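Local coordinates for protein shikimate 5-dehydrogenase (Mycobacterium fortuitum subsp. fortuitum DSM 46621, PDB 4XIJ) that probably catalyses the NADP-dependent interconversion of 3-dehydroshikimate and shikimate, a step of the chorismate pathway that feeds aromatic amino acid biosynthesis, at residues S128-G133 and D195-T200. Residues are numbered along the deposited sequence; the frame is centred on the assembly and turned at random.
Sequences SALVIG and DAAVST
Leu130 and Ile132 of strand 128-132 alternate their backbone bonds with Ala196 and Val198 of strand 196-199, a parallel pairing whose short axes approach to 4.6 Å at an angle of 15°. Leu130 N donates to Ala196 O, Leu130 O accepts from Val198 N, and Ile132 N reaches Val198 O at 2.8 Å. At the start of the ladder the carboxylate of Asp195 bends back across the gap: its OD2 takes Ser128 N at 3.0 Å on the anti side and also binds Asp127 N, while Asp195 N returns a 2.7 Å bond to Ser128 O. A carboxylate oxygen, a strong acceptor, suits a corner where two amide N-H groups converge. The far end is gripped by Thr200, whose OG1, held between its own backbone N and carbonyl carbon (chi1 70°), donates to Ile132 O at 2.7 Å; Thr200 N binds the same oxygen, so a single buried carbonyl is held by two donors. On one face Leu130 CB lies 3.8 Å from Ala197 CB, the small methyl leaving Leu130 and Ile132 to bulk out this side, and Ile132 CB rests against Ser199 OG. On the other face the short or beta-branched Ala129 and Val131 meet Leu145 of helix 138-147, Val198 meets Val118 and Leu122 of helix 114-122, and Ala196 lies on Ala125. Gly133 follows with a positive phi of 103°, where a CB would collide with the preceding carbonyl O and Thr200 OG1, a place for glycine. These are the neighbouring central strands of a six-stranded parallel sheet in the order 3-2-1-4-5-6, the Rossmann fold; Gly133, opening a GxGxxA pattern between strand 128-132 and helix 138-147, is consistent with the glycine-rich turn of an NADP-binding domain.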
ATOM      1  N   SER A 128     -19.387  -3.768  -4.485  1.00 10.21           N
ATOM      2  CA  SER A 128     -18.813  -5.084  -4.713  0.71 10.57           C
ATOM      3  C   SER A 128     -17.437  -4.920  -5.359  1.00  9.75           C
ATOM      4  O   SER A 128     -17.296  -4.328  -6.434  1.00 10.36           O
ATOM      5  CB  SER A 128     -19.714  -5.949  -5.608  0.71 11.28           C
ATOM      6  OG  SER A 128     -19.029  -7.155  -5.897  0.71 13.64           O
ATOM      7  N   ALA A 129     -16.410  -5.400  -4.686  1.00  8.44           N
ATOM      8  CA  ALA A 129     -15.022  -5.218  -5.162  1.00  8.25           C
ATOM      9  C   ALA A 129     -14.311  -6.530  -5.267  1.00  8.12           C
ATOM     10  O   ALA A 129     -14.567  -7.429  -4.464  1.00  9.90           O
ATOM     11  CB  ALA A 129     -14.223  -4.284  -4.201  1.00  9.70           C
ATOM     12  N   LEU A 130     -13.416  -6.638  -6.244  1.00  8.21           N
ATOM     13  CA  LEU A 130     -12.562  -7.814  -6.418  1.00  7.70           C
ATOM     14  C   LEU A 130     -11.143  -7.481  -5.980  1.00  8.49           C
ATOM     15  O   LEU A 130     -10.650  -6.375  -6.227  1.00  9.00           O
ATOM     16  CB  LEU A 130     -12.486  -8.247  -7.903  1.00  8.45           C
ATOM     17  CG  LEU A 130     -13.836  -8.326  -8.625  1.00  8.66           C
ATOM     18  CD1 LEU A 130     -13.625  -8.785 -10.077  1.00 10.13           C
ATOM     19  CD2 LEU A 130     -14.838  -9.268  -7.890  1.00 11.34           C
ATOM     20  N   VAL A 131     -10.466  -8.449  -5.379  1.00  8.06           N
ATOM     21  CA  VAL A 131      -9.011  -8.416  -5.221  1.00  7.64           C
ATOM     22  C   VAL A 131      -8.501  -9.505  -6.147  1.00  9.11           C
ATOM     23  O   VAL A 131      -8.919 -10.684  -6.066  1.00 10.08           O
ATOM     24  CB  VAL A 131      -8.585  -8.666  -3.779  1.00  8.58           C
ATOM     25  CG1 VAL A 131      -7.075  -8.762  -3.675  1.00 10.16           C
ATOM     26  CG2 VAL A 131      -9.122  -7.562  -2.901  1.00  9.83           C
ATOM     27  N   ILE A 132      -7.641  -9.132  -7.094  1.00  7.64           N
ATOM     28  CA  ILE A 132      -7.067 -10.145  -7.999  1.00  8.08           C
ATOM     29  C   ILE A 132      -5.721 -10.567  -7.410  1.00  9.38           C
ATOM     30  O   ILE A 132      -4.812  -9.737  -7.306  1.00  9.72           O
ATOM     31  CB  ILE A 132      -6.854  -9.621  -9.454  1.00  9.11           C
ATOM     32  CG1 ILE A 132      -8.017  -8.761  -9.993  1.00 10.30           C
ATOM     33  CG2 ILE A 132      -6.540 -10.795 -10.388  1.00  9.57           C
ATOM     34  CD1 ILE A 132      -9.350  -9.438  -9.957  1.00 11.08           C
ATOM     35  N   GLY A 133      -5.571 -11.843  -7.074  1.00 10.09           N
ATOM     36  CA  GLY A 133      -4.359 -12.362  -6.463  1.00 10.15           C
ATOM     37  C   GLY A 133      -4.507 -12.588  -4.968  1.00 11.16           C
ATOM     38  O   GLY A 133      -5.468 -12.093  -4.323  1.00 12.14           O
ATOM     39  N   ASP A 195     -18.091  -3.558  -8.930  1.00 10.22           N
ATOM     40  CA  ASP A 195     -17.927  -2.096  -9.150  1.00  9.04           C
ATOM     41  C   ASP A 195     -16.480  -1.666  -9.317  1.00 10.11           C
ATOM     42  O   ASP A 195     -16.196  -0.681  -9.979  1.00 11.82           O
ATOM     43  CB  ASP A 195     -18.577  -1.357  -7.990  1.00  9.89           C
ATOM     44  CG  ASP A 195     -20.048  -1.722  -7.872  1.00 12.26           C
ATOM     45  OD1 ASP A 195     -20.788  -1.573  -8.878  1.00 14.54           O
ATOM     46  OD2 ASP A 195     -20.467  -2.204  -6.810  1.00 13.62           O
ATOM     47  N   ALA A 196     -15.580  -2.440  -8.752  1.00 10.04           N
ATOM     48  CA  ALA A 196     -14.167  -2.051  -8.770  1.00  8.64           C
ATOM     49  C   ALA A 196     -13.321  -3.276  -8.549  1.00  7.94           C
ATOM     50  O   ALA A 196     -13.816  -4.274  -8.018  1.00  9.20           O
ATOM     51  CB  ALA A 196     -13.856  -1.005  -7.639  1.00 10.08           C
ATOM     52  N   ALA A 197     -12.048  -3.180  -8.908  1.00  7.30           N
ATOM     53  CA  ALA A 197     -11.071  -4.242  -8.577  1.00  7.84           C
ATOM     54  C   ALA A 197      -9.725  -3.648  -8.255  1.00  9.11           C
ATOM     55  O   ALA A 197      -9.382  -2.582  -8.791  1.00  9.81           O
ATOM     56  CB  ALA A 197     -10.900  -5.276  -9.721  1.00  7.97           C
ATOM     57  N   VAL A 198      -8.968  -4.353  -7.399  1.00  8.31           N
ATOM     58  CA  VAL A 198      -7.559  -4.070  -7.164  1.00  8.42           C
ATOM     59  C   VAL A 198      -6.806  -5.281  -7.655  1.00  8.22           C
ATOM     60  O   VAL A 198      -6.983  -6.365  -7.121  1.00  9.06           O
ATOM     61  CB  VAL A 198      -7.253  -3.839  -5.662  1.00  7.87           C
ATOM     62  CG1 VAL A 198      -5.761  -3.508  -5.437  1.00  9.90           C
ATOM     63  CG2 VAL A 198      -8.142  -2.727  -5.123  1.00  9.70           C
ATOM     64  N   SER A 199      -5.938  -5.098  -8.631  1.00  8.60           N
ATOM     65  CA  SER A 199      -5.143  -6.194  -9.153  1.00  9.67           C
ATOM     66  C   SER A 199      -3.737  -6.170  -8.579  1.00 10.02           C
ATOM     67  O   SER A 199      -3.003  -5.175  -8.726  1.00 11.16           O
ATOM     68  CB  SER A 199      -5.069  -6.114 -10.681  1.00 10.22           C
ATOM     69  OG  SER A 199      -4.365  -7.244 -11.156  1.00 11.26           O
ATOM     70  N   THR A 200      -3.372  -7.223  -7.857  1.00  9.68           N
ATOM     71  CA  THR A 200      -2.106  -7.280  -7.137  1.00 10.58           C
ATOM     72  C   THR A 200      -1.051  -8.149  -7.818  1.00 12.43           C
ATOM     73  O   THR A 200       0.061  -8.288  -7.290  1.00 15.13           O
ATOM     74  CB  THR A 200      -2.317  -7.820  -5.687  1.00 10.65           C
ATOM     75  OG1 THR A 200      -2.662  -9.212  -5.725  1.00 11.73           O
ATOM     76  CG2 THR A 200      -3.407  -7.022  -4.953  1.00 10.91           C
TER